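Local coordinates for dihydropteroate synthase (Anaplasma phagocytophilum, PDB 6UCZ), which probably catalyses the condensation of 6-hydroxymethyl-7,8-dihydropterin pyrophosphate with p-aminobenzoate to give dihydropteroate, a step of folate biosynthesis, at residues Thr30-Ile35 against Gly66-Asp71; Val72-Thr77 against Trp90-Glu95; His238-Met243 against Glu253-Thr258. One frame throughout, in Å; residues are numbered along the deposited sequence.

Overall arrangement
All three contacts belong to one beta/alpha barrel that holds pterin-6-yl-methyl-monophosphate toward the C-terminal ends of its strands. Interaction 1 pairs the first two strands, 31-37 and 69-73, and interaction 2 follows the second strand to its end, where Val-72 and Ala-74 meet helix 86-93; their centres lie about 18 Å apart. Interaction 3 links the loop after strand 235-236 to helix 255-267, its centre about 16 Å from that of interaction 1 and about 23 Å from that of interaction 2. No atoms touch between interactions 1 and 3, the nearest being about 5 Å apart. The pocket relates them: the Ile-35 side chain comes within about 4 Å of the ligand, and Thr-77 and Lys-241 line it.

Interaction 1: Thr30-Ile35 against Gly66-Asp71; sequences TKIVGI and GADVID
Asp-68 reaches across to the edge of the neighbouring strand at Ile-32. Its CB sits 3.5 Å from Ile-32 O. CG, 3.7 Å from Ile-32 N, lies beside the Asp-68 backbone N (chi1 -60°), which turns the carboxylate toward the start of strand 31-37. At the tip, OD2 takes the N-H of Ile-32 on its anti lone pair, 2.8 Å from OD2 to Ile-32 N and almost straight at 176°. The same OD2 brushes Lys-31 CA at 3.4 Å. The aspartate thus stands in for a backbone carbonyl just before regular pairing begins.

Ile-32 O is held twice, by Asp-68 N at 2.9 Å and by Val-69 N at 3.0 Å. From there the parallel ladder runs on: Gly-34 N gives to Val-69 O, and Asp-71 N to Gly-34 O. The Val-33 and Val-69 side chains run abreast on one face, Val-33 CG2 4.1 Å from Val-69 CB, while Val-33 CG1 presses on Asp-71 CB at 3.5 Å.

Val-33, Ile-35, Val-69 and Asp-71 share the inner face of the barrel, where the Asp-71 carboxylate meets Arg-274, Ser-112 and Asn-133. Outside, Ile-32 packs on Val-278, Thr-281 and Ile-285 of helix 278-290. Strand 272-275 flanks 31-37 on its other edge, and strand 110-115 flanks 69-73.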
loop_
_atom_site.group_PDB
_atom_site.type_symbol
_atom_site.label_atom_id
_atom_site.label_comp_id
_atom_site.label_asym_id
_atom_site.label_seq_id
_atom_site.Cartn_x
_atom_site.Cartn_y
_atom_site.Cartn_z
ATOM N N THR A 30 -5.298 0.201 -13.943
ATOM C CA THR A 30 -5.126 0.414 -12.508
ATOM C C THR A 30 -5.857 -0.655 -11.708
ATOM O O THR A 30 -7.029 -0.946 -11.964
ATOM C CB THR A 30 -5.649 1.803 -12.135
ATOM O OG1 THR A 30 -4.920 2.790 -12.864
ATOM C CG2 THR A 30 -5.547 2.060 -10.658
ATOM N N LYS A 31 -5.149 -1.271 -10.756
ATOM C CA LYS A 31 -5.734 -2.302 -9.915
ATOM C C LYS A 31 -6.201 -1.728 -8.580
ATOM O O LYS A 31 -5.558 -0.843 -8.017
ATOM C CB LYS A 31 -4.729 -3.435 -9.677
ATOM C CG LYS A 31 -4.497 -4.296 -10.925
ATOM C CD LYS A 31 -3.564 -5.458 -10.612
ATOM C CE LYS A 31 -3.318 -6.356 -11.828
ATOM N NZ LYS A 31 -4.545 -7.034 -12.337
ATOM N N ILE A 32 -7.328 -2.243 -8.086
ATOM C CA ILE A 32 -7.900 -1.836 -6.810
ATOM C C ILE A 32 -7.356 -2.745 -5.717
ATOM O O ILE A 32 -7.584 -3.962 -5.739
ATOM C CB ILE A 32 -9.433 -1.898 -6.836
ATOM C CG1 ILE A 32 -9.998 -1.020 -7.957
ATOM C CG2 ILE A 32 -9.983 -1.467 -5.480
ATOM C CD1 ILE A 32 -11.490 -1.166 -8.137
ATOM N N VAL A 33 -6.661 -2.155 -4.750
ATOM C CA VAL A 33 -6.137 -2.876 -3.595
ATOM C C VAL A 33 -7.034 -2.513 -2.417
ATOM O O VAL A 33 -6.927 -1.418 -1.845
ATOM C CB VAL A 33 -4.673 -2.521 -3.333
ATOM C CG1 VAL A 33 -4.130 -3.287 -2.127
ATOM C CG2 VAL A 33 -3.840 -2.783 -4.583
ATOM N N GLY A 34 -7.916 -3.438 -2.049
ATOM C CA GLY A 34 -8.833 -3.197 -0.947
ATOM C C GLY A 34 -8.155 -3.412 0.397
ATOM O O GLY A 34 -7.485 -4.428 0.617
ATOM N N ILE A 35 -8.363 -2.468 1.309
ATOM C CA ILE A 35 -7.719 -2.494 2.617
ATOM C C ILE A 35 -8.535 -3.368 3.558
ATOM O O ILE A 35 -9.743 -3.159 3.738
ATOM C CB ILE A 35 -7.565 -1.071 3.177
ATOM C CG1 ILE A 35 -6.621 -0.244 2.307
ATOM C CG2 ILE A 35 -7.098 -1.099 4.643
ATOM C CD1 ILE A 35 -6.690 1.263 2.605
ATOM N N GLY A 66 -15.520 -5.683 -6.301
ATOM C CA GLY A 66 -14.604 -5.531 -7.408
ATOM C C GLY A 66 -13.127 -5.358 -7.085
ATOM O O GLY A 66 -12.372 -4.904 -7.965
ATOM N N ALA A 67 -12.691 -5.698 -5.872
ATOM C CA ALA A 67 -11.273 -5.603 -5.548
ATOM C C ALA A 67 -10.464 -6.534 -6.439
ATOM O O ALA A 67 -10.882 -7.657 -6.738
ATOM C CB ALA A 67 -11.032 -5.953 -4.078
ATOM N N ASP A 68 -9.315 -6.044 -6.890
ATOM C CA ASP A 68 -8.332 -6.868 -7.583
ATOM C C ASP A 68 -7.375 -7.553 -6.619
ATOM O O ASP A 68 -6.902 -8.662 -6.904
ATOM C CB ASP A 68 -7.555 -6.001 -8.572
ATOM C CG ASP A 68 -8.464 -5.376 -9.618
ATOM O OD1 ASP A 68 -9.120 -6.138 -10.361
ATOM O OD2 ASP A 68 -8.581 -4.128 -9.654
ATOM N N VAL A 69 -7.074 -6.898 -5.500
ATOM C CA VAL A 69 -6.182 -7.403 -4.455
ATOM C C VAL A 69 -6.804 -7.067 -3.106
ATOM O O VAL A 69 -7.404 -5.998 -2.946
ATOM C CB VAL A 69 -4.765 -6.780 -4.542
ATOM C CG1 VAL A 69 -3.796 -7.473 -3.568
ATOM C CG2 VAL A 69 -4.215 -6.837 -5.977
ATOM N N ILE A 70 -6.675 -7.977 -2.136
ATOM C CA ILE A 70 -7.034 -7.703 -0.746
ATOM C C ILE A 70 -5.738 -7.543 0.040
ATOM O O ILE A 70 -4.940 -8.486 0.131
ATOM C CB ILE A 70 -7.896 -8.818 -0.135
ATOM C CG1 ILE A 70 -9.081 -9.169 -1.037
ATOM C CG2 ILE A 70 -8.367 -8.406 1.256
ATOM C CD1 ILE A 70 -10.097 -8.062 -1.168
ATOM N N ASP A 71 -5.538 -6.362 0.618
ATOM C CA ASP A 71 -4.347 -6.052 1.404
ATOM C C ASP A 71 -4.668 -6.260 2.882
ATOM O O ASP A 71 -5.412 -5.475 3.476
ATOM C CB ASP A 71 -3.886 -4.622 1.131
ATOM C CG ASP A 71 -2.587 -4.272 1.835
ATOM O OD1 ASP A 71 -1.616 -5.045 1.700
ATOM O OD2 ASP A 71 -2.525 -3.204 2.496
HETATM O O HOH W 1 -9.835 -2.768 -11.897
#

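Interaction 2: Val72-Thr77 against Trp90-Glu95; sequences VGAEST and WSRLKE
Leu-93 lays its branched end over the methyl of Ala-74: CG and CD2 both come within 3.7 Å of Ala-74 CB, and CD1 stands a little farther off. With CG set beside the Leu-93 backbone N (chi1 -64°), the isobutyl group leaves the helix toward the end of strand 69-73. Its CD2 also touches Val-72 CG1 at 3.8 Å, so one methyl bridges Val-72 and Ala-74, whose CB atoms both face the helix. The Val-72 and Leu-93 side chains pass flank to flank, headed opposite ways.

Arg-92, the residue before, covers Ala-74 from the adjacent position on the helix. Its CB and CD each lie 4.1 Å from Ala-74 CB, and the extended chain carries the guanidinium on to the backbone. There NH2 meets Ala-74 O at 2.7 Å. The carbonyl oxygen lies at the guanidinium edge, near its plane, but the bend at the hydrogen, 123°, makes the bond weak. What crosses here is therefore mostly apolar contact, with one bent polar link beside it.

This is where the second barrel strand gives way to the loop that carries Thr-77 into the pterin pocket. Leu-93 also rests on Ile-113 of strand 110-115 and on Thr-120 of helix 118-127, while Val-72 packs on Leu-97 and Ile-100 of helix 97-106.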
loop_
_atom_site.group_PDB
_atom_site.type_symbol
_atom_site.label_atom_id
_atom_site.label_comp_id
_atom_site.label_asym_id
_atom_site.label_seq_id
_atom_site.Cartn_x
_atom_site.Cartn_y
_atom_site.Cartn_z
ATOM N N VAL A 72 -4.094 -7.307 3.474
ATOM C CA VAL A 72 -4.397 -7.701 4.845
ATOM C C VAL A 72 -3.297 -7.180 5.765
ATOM O O VAL A 72 -2.114 -7.500 5.588
ATOM C CB VAL A 72 -4.528 -9.223 4.975
ATOM C CG1 VAL A 72 -5.049 -9.585 6.370
ATOM C CG2 VAL A 72 -5.416 -9.802 3.857
ATOM N N GLY A 73 -3.691 -6.420 6.779
ATOM C CA GLY A 73 -2.732 -5.865 7.710
ATOM C C GLY A 73 -3.175 -5.970 9.151
ATOM O O GLY A 73 -4.368 -5.864 9.456
ATOM N N ALA A 74 -2.222 -6.191 10.048
ATOM C CA ALA A 74 -2.525 -6.386 11.455
ATOM C C ALA A 74 -1.825 -5.406 12.376
ATOM O O ALA A 74 -2.034 -5.478 13.595
ATOM C CB ALA A 74 -2.149 -7.812 11.885
ATOM N N GLU A 75 -1.007 -4.492 11.851
ATOM C CA GLU A 75 -0.315 -3.514 12.688
ATOM C C GLU A 75 -0.795 -2.127 12.293
ATOM O O GLU A 75 -0.443 -1.628 11.218
ATOM C CB GLU A 75 1.209 -3.623 12.552
ATOM C CG GLU A 75 1.962 -2.845 13.641
ATOM C CD GLU A 75 3.465 -3.088 13.644
ATOM O OE1 GLU A 75 3.995 -3.642 12.658
ATOM O OE2 GLU A 75 4.124 -2.702 14.639
ATOM N N SER A 76 -1.568 -1.494 13.173
ATOM C CA SER A 76 -1.965 -0.115 12.944
ATOM C C SER A 76 -0.734 0.778 12.942
ATOM O O SER A 76 0.087 0.732 13.863
ATOM C CB SER A 76 -2.960 0.349 14.008
ATOM O OG SER A 76 -3.033 1.767 14.052
ATOM N N THR A 77 -0.603 1.584 11.897
ATOM C CA THR A 77 0.515 2.503 11.762
ATOM C C THR A 77 0.084 3.940 12.032
ATOM O O THR A 77 0.851 4.877 11.776
ATOM C CB THR A 77 1.152 2.344 10.381
ATOM O OG1 THR A 77 2.356 3.116 10.299
ATOM C CG2 THR A 77 0.187 2.763 9.304
ATOM N N TRP A 90 1.473 -11.857 13.917
ATOM C CA TRP A 90 1.161 -13.101 13.223
ATOM C C TRP A 90 -0.021 -13.827 13.852
ATOM O O TRP A 90 -0.823 -14.432 13.135
ATOM C CB TRP A 90 2.380 -14.033 13.187
ATOM C CG TRP A 90 2.063 -15.264 12.390
ATOM C CD1 TRP A 90 2.026 -16.556 12.846
ATOM C CD2 TRP A 90 1.636 -15.312 11.018
ATOM N NE1 TRP A 90 1.645 -17.405 11.829
ATOM C CE2 TRP A 90 1.396 -16.664 10.701
ATOM C CE3 TRP A 90 1.463 -14.342 10.019
ATOM C CZ2 TRP A 90 0.987 -17.072 9.430
ATOM C CZ3 TRP A 90 1.051 -14.748 8.759
ATOM C CH2 TRP A 90 0.817 -16.104 8.477
ATOM N N SER A 91 -0.153 -13.786 15.183
ATOM C CA SER A 91 -1.295 -14.449 15.809
ATOM C C SER A 91 -2.626 -13.827 15.380
ATOM O O SER A 91 -3.650 -14.520 15.360
ATOM C CB SER A 91 -1.151 -14.450 17.335
ATOM O OG SER A 91 -1.398 -13.174 17.888
ATOM N N ARG A 92 -2.642 -12.538 15.022
ATOM C CA ARG A 92 -3.881 -11.959 14.508
ATOM C C ARG A 92 -4.160 -12.414 13.086
ATOM O O ARG A 92 -5.325 -12.573 12.704
ATOM C CB ARG A 92 -3.844 -10.427 14.532
ATOM C CG ARG A 92 -3.757 -9.766 15.894
ATOM C CD ARG A 92 -3.490 -8.271 15.708
ATOM N NE ARG A 92 -3.475 -7.530 16.966
ATOM C CZ ARG A 92 -3.442 -6.202 17.055
ATOM N NH1 ARG A 92 -3.437 -5.618 18.246
ATOM N NH2 ARG A 92 -3.413 -5.456 15.956
ATOM N N LEU A 93 -3.113 -12.667 12.305
ATOM C CA LEU A 93 -3.272 -12.961 10.890
ATOM C C LEU A 93 -3.547 -14.437 10.617
ATOM O O LEU A 93 -4.280 -14.753 9.672
ATOM C CB LEU A 93 -2.014 -12.526 10.127
ATOM C CG LEU A 93 -1.694 -11.023 10.119
ATOM C CD1 LEU A 93 -0.240 -10.755 9.724
ATOM C CD2 LEU A 93 -2.650 -10.269 9.213
ATOM N N LYS A 94 -2.980 -15.349 11.420
ATOM C CA LYS A 94 -2.993 -16.765 11.059
ATOM C C LYS A 94 -4.397 -17.360 11.127
ATOM O O LYS A 94 -4.649 -18.394 10.500
ATOM C CB LYS A 94 -2.029 -17.575 11.942
ATOM C CG LYS A 94 -2.464 -17.764 13.390
ATOM C CD LYS A 94 -1.517 -18.701 14.133
ATOM C CE LYS A 94 -1.857 -18.779 15.610
ATOM N NZ LYS A 94 -1.020 -19.784 16.319
ATOM N N GLU A 95 -5.311 -16.738 11.874
ATOM C CA GLU A 95 -6.672 -17.253 11.963
ATOM C C GLU A 95 -7.516 -16.852 10.756
ATOM O O GLU A 95 -8.475 -17.549 10.413
ATOM C CB GLU A 95 -7.342 -16.731 13.236
ATOM C CG GLU A 95 -6.647 -17.105 14.534
ATOM C CD GLU A 95 -6.706 -18.588 14.834
ATOM O OE1 GLU A 95 -7.643 -19.267 14.352
ATOM O OE2 GLU A 95 -5.813 -19.073 15.560
#

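Interaction 3: His238-Met243 against Glu253-Thr258; sequences HSRKSM and ERDVPT. With PMM (pterin-6-yl-methyl-monophosphate), chain C.
Arg-254 runs its extended side chain alongside the backbone of Arg-240 to Ser-242. Its NH1 donates to Arg-240 O at 2.9 Å; the oxygen lies in the guanidinium plane, although the nitrogen stands well above the plane of the carbonyl. Lys-241 O sits over one guanidinium face without bonding, and NE is taken by Val-249 O.

Asp-255 comes next and forms a two-pronged salt bridge with Arg-240. NE of Arg-240 meets Asp-255 OD1 at 2.8 Å, and NH2 of Arg-240 meets Asp-255 OD2 at 2.9 Å, the latter on its syn lone pair. Guanidinium and carboxylate are twisted 39° apart. A water bonded to Asp-255 OD1 at 2.6 Å continues to Ser-239 OG, whose protein partner is ND1 of the pocket residue His-276.

The strand-to-helix loop held in this way makes a type II turn from His-238 to Lys-241, with Arg-240 at positive phi. The turn sits at the ligand end of the barrel, where Lys-241 NZ donates to N5 of pterin-6-yl-methyl-monophosphate at 3.2 Å and also reaches the carbonyls of Gly-237 and Leu-208. Ligand O4 lies nearer Lys-241 NZ, at 2.8 Å.

One helical turn on, Thr-258 serves both sides. With OG1 beside its own backbone N (chi1 -67°), it gives its proton to Arg-254 O, 2.7 Å from OG1, and accepts Arg-240 N at 3.1 Å, nearly straight at 169°. Its CG2 packs on Ser-239 CA and the His-238 ring. Thr-258 O lies at the edge of that ring, weakly bonded to His-238 NE2, which has a stronger partner in Ser-262 OG.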
loop_
_atom_site.group_PDB
_atom_site.type_symbol
_atom_site.label_atom_id
_atom_site.label_comp_id
_atom_site.label_asym_id
_atom_site.label_seq_id
_atom_site.Cartn_x
_atom_site.Cartn_y
_atom_site.Cartn_z
ATOM N N HIS A 238 -3.702 6.822 -0.793
ATOM C CA HIS A 238 -4.235 8.125 -0.418
ATOM C C HIS A 238 -5.509 8.031 0.408
ATOM O O HIS A 238 -5.954 9.048 0.945
ATOM C CB HIS A 238 -4.524 8.948 -1.685
ATOM C CG HIS A 238 -5.517 8.296 -2.607
ATOM N ND1 HIS A 238 -5.324 7.037 -3.141
ATOM C CD2 HIS A 238 -6.708 8.728 -3.087
ATOM C CE1 HIS A 238 -6.356 6.719 -3.903
ATOM N NE2 HIS A 238 -7.208 7.731 -3.893
ATOM N N SER A 239 -6.092 6.837 0.519
ATOM C CA SER A 239 -7.470 6.692 0.971
ATOM C C SER A 239 -7.661 7.166 2.405
ATOM O O SER A 239 -7.036 6.642 3.324
ATOM C CB SER A 239 -7.900 5.235 0.821
ATOM O OG SER A 239 -9.254 5.088 1.170
ATOM N N ARG A 240 -8.544 8.156 2.595
ATOM C CA ARG A 240 -8.920 8.697 3.897
ATOM C C ARG A 240 -7.747 9.343 4.639
ATOM O O ARG A 240 -7.878 9.655 5.824
ATOM C CB ARG A 240 -9.555 7.628 4.801
ATOM C CG ARG A 240 -10.791 6.921 4.220
ATOM C CD ARG A 240 -11.330 5.906 5.212
ATOM N NE ARG A 240 -12.509 5.228 4.689
ATOM C CZ ARG A 240 -13.125 4.225 5.298
ATOM N NH1 ARG A 240 -12.674 3.769 6.458
ATOM N NH2 ARG A 240 -14.193 3.675 4.744
ATOM N N LYS A 241 -6.633 9.607 3.964
ATOM C CA LYS A 241 -5.430 10.095 4.643
ATOM C C LYS A 241 -5.605 11.545 5.098
ATOM O O LYS A 241 -6.434 12.301 4.579
ATOM C CB LYS A 241 -4.221 9.965 3.716
ATOM C CG LYS A 241 -3.796 8.490 3.444
ATOM C CD LYS A 241 -2.572 8.154 4.266
ATOM C CE LYS A 241 -2.211 6.660 4.332
ATOM N NZ LYS A 241 -1.344 6.277 3.224
ATOM N N SER A 242 -4.807 11.929 6.098
ATOM C CA SER A 242 -4.940 13.261 6.670
ATOM C C SER A 242 -4.649 14.361 5.656
ATOM O O SER A 242 -5.011 15.517 5.905
ATOM C CB SER A 242 -4.017 13.400 7.886
ATOM O OG SER A 242 -2.677 13.310 7.482
ATOM N N MET A 243 -4.023 14.035 4.515
ATOM C CA MET A 243 -3.869 15.032 3.457
ATOM C C MET A 243 -5.211 15.674 3.088
ATOM O O MET A 243 -5.254 16.839 2.672
ATOM C CB MET A 243 -3.203 14.409 2.228
ATOM C CG MET A 243 -4.043 13.312 1.519
ATOM S SD MET A 243 -3.178 12.414 0.204
ATOM C CE MET A 243 -2.970 13.727 -0.999
ATOM N N GLU A 253 -15.938 11.509 6.312
ATOM C CA GLU A 253 -16.549 11.811 5.025
ATOM C C GLU A 253 -15.540 11.765 3.881
ATOM O O GLU A 253 -15.782 12.347 2.826
ATOM C CB GLU A 253 -17.216 13.186 5.072
ATOM C CG GLU A 253 -18.185 13.360 6.220
ATOM C CD GLU A 253 -19.304 12.339 6.176
ATOM O OE1 GLU A 253 -19.744 11.990 5.056
ATOM O OE2 GLU A 253 -19.735 11.878 7.255
ATOM N N ARG A 254 -14.443 11.019 4.034
ATOM C CA ARG A 254 -13.346 11.156 3.086
ATOM C C ARG A 254 -13.406 10.194 1.910
ATOM O O ARG A 254 -12.592 10.338 0.988
ATOM C CB ARG A 254 -11.997 10.997 3.794
ATOM C CG ARG A 254 -11.632 12.213 4.656
ATOM C CD ARG A 254 -10.220 12.053 5.282
ATOM N NE ARG A 254 -9.878 13.220 6.089
ATOM C CZ ARG A 254 -8.922 13.232 7.008
ATOM N NH1 ARG A 254 -8.214 12.130 7.241
ATOM N NH2 ARG A 254 -8.681 14.345 7.695
ATOM N N ASP A 255 -14.338 9.235 1.894
ATOM C CA ASP A 255 -14.338 8.258 0.803
ATOM C C ASP A 255 -14.672 8.905 -0.549
ATOM O O ASP A 255 -14.039 8.587 -1.564
ATOM C CB ASP A 255 -15.297 7.115 1.134
ATOM C CG ASP A 255 -14.672 6.085 2.090
ATOM O OD1 ASP A 255 -13.424 5.972 2.135
ATOM O OD2 ASP A 255 -15.419 5.406 2.817
ATOM N N VAL A 256 -15.617 9.839 -0.584
ATOM C CA VAL A 256 -15.959 10.507 -1.844
ATOM C C VAL A 256 -14.792 11.394 -2.293
ATOM O O VAL A 256 -14.367 11.291 -3.457
ATOM C CB VAL A 256 -17.279 11.289 -1.730
ATOM C CG1 VAL A 256 -17.490 12.122 -2.963
ATOM C CG2 VAL A 256 -18.434 10.334 -1.540
ATOM N N PRO A 257 -14.230 12.268 -1.439
ATOM C CA PRO A 257 -13.007 12.981 -1.857
ATOM C C PRO A 257 -11.877 12.058 -2.276
ATOM O O PRO A 257 -11.129 12.382 -3.211
ATOM C CB PRO A 257 -12.634 13.800 -0.606
ATOM C CG PRO A 257 -13.938 14.035 0.070
ATOM C CD PRO A 257 -14.717 12.764 -0.134
ATOM N N THR A 258 -11.715 10.917 -1.601
ATOM C CA THR A 258 -10.695 9.960 -2.025
ATOM C C THR A 258 -10.927 9.519 -3.462
ATOM O O THR A 258 -9.988 9.484 -4.274
ATOM C CB THR A 258 -10.686 8.761 -1.068
ATOM O OG1 THR A 258 -10.229 9.208 0.213
ATOM C CG2 THR A 258 -9.787 7.603 -1.571
HETATM N N5 PMM C . -0.714 3.330 4.261
HETATM C C6 PMM C . -1.001 2.671 5.389
HETATM C C7 PMM C . -0.661 1.340 5.544
HETATM N N8 PMM C . -0.022 0.615 4.619
HETATM N N1 PMM C . 0.900 0.525 2.535
HETATM C C2 PMM C . 1.224 1.124 1.395
HETATM N N2 PMM C . 1.875 0.441 0.447
HETATM N N3 PMM C . 0.938 2.437 1.132
HETATM C C4 PMM C . 0.304 3.296 1.999
HETATM O O4 PMM C . 0.106 4.473 1.700
HETATM C C4A PMM C . -0.075 2.670 3.284
HETATM C C8A PMM C . 0.259 1.282 3.494
HETATM C C9 PMM C . -1.654 3.484 6.479
HETATM O O10 PMM C . -3.012 3.787 6.096
HETATM P PA PMM C . -4.289 3.097 6.811
HETATM O O1P PMM C . -5.496 3.870 6.254
HETATM O O2P PMM C . -4.208 3.410 8.299
HETATM O O3P PMM C . -4.321 1.635 6.511
HETATM O O HOH W 2 -11.888 5.000 0.326
#